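L-threonine-O-3-phosphate decarboxylase (Porphyromonas gingivalis, PDB 3FKD) probably uses pyridoxal 5'-phosphate as its cofactor, apparently to decarboxylate L-threonine O-3-phosphate. Local coordinates at residues N19-V24 with N301-D306; F172-V177 with L248-W253. All blocks are in the same frame, centred on the assembly; numbering follows the deposited sequence.

Contact 1: N19-V24 with N301-D306; sequences NFSTTV and NMLIRD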
# COMPACT_ATOMS: atom_id res chain seq x y z
N ASN A 19 21.42 15.42 2.33
CA ASN A 19 20.99 14.46 1.34
C ASN A 19 20.85 15.03 -0.07
O ASN A 19 20.04 15.91 -0.29
CB ASN A 19 19.69 13.80 1.75
CG ASN A 19 19.47 12.48 1.06
OD1 ASN A 19 20.16 12.14 0.11
ND2 ASN A 19 18.51 11.73 1.55
N PHE A 20 21.67 14.51 -0.99
CA PHE A 20 21.72 14.96 -2.39
C PHE A 20 21.14 13.83 -3.28
O PHE A 20 21.02 13.97 -4.49
CB PHE A 20 23.18 15.31 -2.83
CG PHE A 20 23.78 16.53 -2.14
CD1 PHE A 20 23.72 17.78 -2.74
CD2 PHE A 20 24.41 16.41 -0.92
CE1 PHE A 20 24.23 18.91 -2.10
CE2 PHE A 20 24.93 17.53 -0.30
CZ PHE A 20 24.83 18.78 -0.88
N SER A 21 20.75 12.72 -2.67
CA SER A 21 20.36 11.52 -3.41
C SER A 21 18.85 11.32 -3.70
O SER A 21 18.48 10.36 -4.36
CB SER A 21 20.85 10.31 -2.65
OG SER A 21 19.92 9.98 -1.64
N THR A 22 17.98 12.20 -3.19
CA THR A 22 16.56 12.05 -3.40
C THR A 22 15.98 13.09 -4.34
O THR A 22 16.44 14.21 -4.40
CB THR A 22 15.74 11.93 -2.03
OG1 THR A 22 15.39 13.22 -1.52
CG2 THR A 22 16.51 11.13 -0.96
N THR A 23 14.98 12.71 -5.12
CA THR A 23 14.28 13.65 -5.95
C THR A 23 13.04 14.13 -5.22
O THR A 23 12.07 14.51 -5.83
CB THR A 23 13.87 13.04 -7.30
OG1 THR A 23 13.08 11.87 -7.09
CG2 THR A 23 15.13 12.67 -8.13
N VAL A 24 13.09 14.12 -3.89
CA VAL A 24 12.02 14.69 -3.08
C VAL A 24 12.30 16.16 -2.68
O VAL A 24 13.36 16.47 -2.16
CB VAL A 24 11.77 13.81 -1.82
CG1 VAL A 24 10.73 14.43 -0.90
CG2 VAL A 24 11.36 12.38 -2.25
N ASN A 301 30.03 13.32 5.02
CA ASN A 301 28.67 13.26 5.56
C ASN A 301 27.58 13.68 4.58
O ASN A 301 26.54 14.19 4.99
CB ASN A 301 28.56 14.19 6.75
CG ASN A 301 29.46 13.78 7.88
OD1 ASN A 301 29.30 12.67 8.45
ND2 ASN A 301 30.44 14.66 8.23
N MSE A 302 27.83 13.46 3.30
CA MSE A 302 26.89 13.83 2.26
C MSE A 302 26.45 12.61 1.48
O MSE A 302 27.28 11.83 1.01
CB MSE A 302 27.54 14.82 1.31
CG MSE A 302 27.55 16.23 1.85
SE MSE A 302 28.70 17.43 0.82
CE MSE A 302 30.12 17.73 2.16
N LEU A 303 25.14 12.47 1.32
CA LEU A 303 24.65 11.37 0.52
C LEU A 303 24.34 11.75 -0.93
O LEU A 303 23.76 12.77 -1.20
CB LEU A 303 23.44 10.65 1.19
CG LEU A 303 23.10 9.29 0.54
CD1 LEU A 303 24.21 8.29 0.77
CD2 LEU A 303 21.79 8.70 1.06
N ILE A 304 24.75 10.88 -1.85
CA ILE A 304 24.49 11.07 -3.27
C ILE A 304 23.85 9.80 -3.82
O ILE A 304 24.02 8.75 -3.22
CB ILE A 304 25.78 11.38 -4.06
CG1 ILE A 304 26.67 10.15 -4.16
CG2 ILE A 304 26.55 12.43 -3.36
CD1 ILE A 304 27.85 10.34 -4.98
N ARG A 305 23.14 9.90 -4.94
CA ARG A 305 22.63 8.73 -5.65
C ARG A 305 23.58 8.15 -6.72
O ARG A 305 23.74 8.70 -7.81
CB ARG A 305 21.26 9.07 -6.26
CG ARG A 305 20.65 8.02 -7.15
CD ARG A 305 20.11 6.81 -6.39
NE ARG A 305 18.87 6.28 -7.01
CZ ARG A 305 18.87 5.29 -7.90
NH1 ARG A 305 20.01 4.71 -8.26
NH2 ARG A 305 17.74 4.87 -8.43
N ASP A 306 24.18 7.01 -6.41
CA ASP A 306 24.80 6.21 -7.46
C ASP A 306 23.76 5.88 -8.54
O ASP A 306 22.79 5.13 -8.30
CB ASP A 306 25.38 4.92 -6.87
CG ASP A 306 26.15 4.09 -7.88
OD1 ASP A 306 25.84 4.11 -9.10
OD2 ASP A 306 27.10 3.40 -7.44

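Contact 2: F172-V177 with L248-W253; sequences FTTEEV and LPIRKW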
# COMPACT_ATOMS: atom_id res chain seq x y z
N PHE A 172 8.12 20.66 -10.36
CA PHE A 172 9.56 20.94 -10.34
C PHE A 172 9.99 21.70 -11.60
O PHE A 172 11.12 21.64 -12.00
CB PHE A 172 10.39 19.63 -10.27
CG PHE A 172 10.28 18.88 -8.96
CD1 PHE A 172 11.36 18.16 -8.49
CD2 PHE A 172 9.10 18.88 -8.22
CE1 PHE A 172 11.29 17.46 -7.31
CE2 PHE A 172 9.01 18.19 -7.03
CZ PHE A 172 10.09 17.48 -6.56
N THR A 173 9.05 22.38 -12.24
CA THR A 173 9.29 23.16 -13.43
C THR A 173 8.35 24.37 -13.52
O THR A 173 7.18 24.32 -13.07
CB THR A 173 9.12 22.36 -14.73
OG1 THR A 173 9.47 23.19 -15.84
CG2 THR A 173 7.65 21.93 -14.91
N THR A 174 8.91 25.43 -14.11
CA THR A 174 8.30 26.73 -14.39
C THR A 174 7.47 26.71 -15.66
O THR A 174 6.61 27.55 -15.87
CB THR A 174 9.45 27.74 -14.65
OG1 THR A 174 10.08 28.09 -13.41
CG2 THR A 174 8.96 28.99 -15.38
N GLU A 175 7.77 25.75 -16.53
CA GLU A 175 7.21 25.72 -17.88
C GLU A 175 5.78 25.19 -17.90
O GLU A 175 5.22 24.83 -16.85
CB GLU A 175 8.09 24.86 -18.78
CG GLU A 175 9.60 25.19 -18.69
CD GLU A 175 10.11 26.00 -19.87
OE1 GLU A 175 9.65 27.15 -20.07
OE2 GLU A 175 11.00 25.49 -20.59
N GLU A 176 5.18 25.18 -19.08
CA GLU A 176 3.77 24.81 -19.19
C GLU A 176 3.61 23.32 -19.22
O GLU A 176 4.17 22.65 -20.07
CB GLU A 176 3.16 25.37 -20.45
CG GLU A 176 2.66 26.77 -20.32
CD GLU A 176 1.55 27.02 -21.28
OE1 GLU A 176 1.85 27.63 -22.34
OE2 GLU A 176 0.39 26.58 -20.98
N VAL A 177 2.81 22.80 -18.30
CA VAL A 177 2.66 21.36 -18.26
C VAL A 177 1.31 20.90 -18.75
O VAL A 177 0.33 21.66 -18.76
CB VAL A 177 2.89 20.82 -16.85
CG1 VAL A 177 4.33 21.05 -16.41
CG2 VAL A 177 1.87 21.44 -15.87
N LEU A 248 5.49 25.21 -4.06
CA LEU A 248 6.91 24.94 -3.99
C LEU A 248 7.70 26.12 -4.56
O LEU A 248 7.32 26.64 -5.61
CB LEU A 248 7.19 23.66 -4.80
CG LEU A 248 8.49 22.88 -4.76
CD1 LEU A 248 8.25 21.71 -5.68
CD2 LEU A 248 9.70 23.72 -5.22
N PRO A 249 8.79 26.54 -3.91
CA PRO A 249 9.52 27.70 -4.44
C PRO A 249 10.40 27.29 -5.60
O PRO A 249 11.61 27.13 -5.42
CB PRO A 249 10.40 28.15 -3.26
CG PRO A 249 10.38 27.03 -2.26
CD PRO A 249 9.53 25.90 -2.81
N ILE A 250 9.80 27.10 -6.77
CA ILE A 250 10.50 26.52 -7.89
C ILE A 250 11.51 27.46 -8.59
O ILE A 250 12.52 26.98 -9.08
CB ILE A 250 9.56 25.88 -8.93
CG1 ILE A 250 10.37 25.05 -9.94
CG2 ILE A 250 8.73 26.93 -9.63
CD1 ILE A 250 11.30 24.07 -9.30
N ARG A 251 11.25 28.77 -8.62
CA ARG A 251 12.22 29.68 -9.25
C ARG A 251 13.49 29.71 -8.44
O ARG A 251 14.59 29.54 -8.97
CB ARG A 251 11.68 31.09 -9.42
CG ARG A 251 10.59 31.17 -10.43
CD ARG A 251 10.62 32.46 -11.22
NE ARG A 251 10.08 32.24 -12.56
CZ ARG A 251 8.81 31.89 -12.82
NH1 ARG A 251 7.93 31.74 -11.82
NH2 ARG A 251 8.43 31.69 -14.08
N LYS A 252 13.34 29.89 -7.15
CA LYS A 252 14.50 29.94 -6.29
C LYS A 252 15.31 28.60 -6.29
O LYS A 252 16.54 28.59 -6.29
CB LYS A 252 14.04 30.43 -4.92
CG LYS A 252 14.90 30.05 -3.76
CD LYS A 252 14.40 28.75 -3.11
CE LYS A 252 14.93 28.69 -1.70
NZ LYS A 252 15.01 30.11 -1.12
N TRP A 253 14.62 27.47 -6.33
CA TRP A 253 15.31 26.18 -6.43
C TRP A 253 16.05 26.00 -7.77
O TRP A 253 17.17 25.52 -7.82
CB TRP A 253 14.29 25.07 -6.27
CG TRP A 253 14.86 23.75 -5.83
CD1 TRP A 253 16.11 23.51 -5.32
CD2 TRP A 253 14.16 22.50 -5.80
NE1 TRP A 253 16.24 22.18 -5.01
CE2 TRP A 253 15.05 21.54 -5.27
CE3 TRP A 253 12.86 22.10 -6.15
CZ2 TRP A 253 14.68 20.20 -5.09
CZ3 TRP A 253 12.51 20.77 -5.98
CH2 TRP A 253 13.42 19.83 -5.46

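Contact 1: N19-V24 with N301-D306
Phe20 and the selenomethionine Met302 lie side by side and point the same way, each with CG anti to its carbonyl carbon and beside its backbone N. The ring offers its CE2 corner to the neighbour's chain: Phe20 CE2 is 3.6 Å from Met302 CG. Met302 SE lies 5.0 Å from the ring centroid of Phe20, an oblique Met-aromatic contact. Phe331 and Ala334 of helix 325-339 pack on the same selenomethionine, and Phe331 also meets the Phe20 ring.

The backbone link lies at the edge of the ring. Phe20 N donates to Leu303 O over 2.7 Å, in the carbonyl plane though bent at the hydrogen (145°), and the same oxygen sits close to the plane of the Phe20 ring. Asn19 and Leu303 form a parallel beta bridge, which attaches the short strand 18-19 to the border of the small-domain sheet in this aminotransferase-like fold; further across that sheet, strand 317-321 binds strand 302-306 from its other side.

On the face carrying Asn19 and Leu303, the two side chains again run alongside each other. CG of Asn19 is anti to its backbone N (chi1 -159°), and the amide oxygen reaches forward along the chain and accepts two bonds from Ser21. Ser21 N approaches Asn19 OD1 from above the carbonyl plane at 2.9 Å, closing an Asx turn, whereas Ser21 OG donates in that plane, on a lone pair, at 2.8 Å. The hydroxyl sits in the crowded position between N and carbonyl carbon, and there Ser21 OG rests against Leu303 CD2, 3.5 Å away. Ser21 CB lies against the Ile304-Arg305 peptide, 3.3 Å from Arg305 N, while the guanidinium of Arg305 leads away to Asn309 and to Asp306 O.

Contact 2: F172-V177 with L248-W253
Helix 250-266 begins here: Pro249 is its N-cap residue and the centre of an inverse gamma turn, and the first turn of the helix packs on the loop that follows strand 162-166 of the large seven-stranded sheet. The Phe172 side chain sets out from a CB directed away from the helix. With CG anti to the carbonyl carbon (chi1 -69°), the ring swings back beside the backbone N and turns the same side of its plane to Leu248 and Trp253. Its CD1 and CE1 flank lies against the indole, where Phe172 CE1 comes to 3.7 Å from Trp253 CH2. Trp253 CZ3 stands over that ring face, offset toward the rim, and with the planes at 58° the pair is oblique. On the CD2 and CE2 flank, Phe172 CE2 is 3.8 Å from Leu248 CD1. At the tip, Phe172 CZ still meets Trp253 CZ3, 4.1 Å away.

At the root of the side chain, Ile250 CD1 lies 3.6 Å from Phe172 C. Thr173 OG1 accepts from Glu175 N in an ST turn. Thr174 OG1, hydrogen-bonded to Gln254 NE2, lies over one face of the Arg251 guanidinium; Thr174 CG2 is 3.0 Å from Arg251 NH2.

How the contacts relate
Both segments of contact 2 fall within the 276 residues that separate the two segments of contact 1. The centres lie about 20 Å apart, yet the contacts touch where Thr23 O packs 3.4 Å from Phe172 CE1. Tyr169 joins them too: its hydroxyl bonds Thr23 OG1, and its ring meets Phe172 edge-to-face. A third connection runs through the end of strand 317-321, since Thr321 bonds the 19-24 segment while the adjacent Thr322 O accepts from Trp253 NE1. In aspartate aminotransferase, an asparagine (NPTG-type motif) and a tyrosine three residues after the pyridine-pairing aspartate bind the cofactor's phenolic oxygen; by analogy Asn140, touching Thr23, and Tyr169 probably place this junction beside the pyridoxal phosphate pocket.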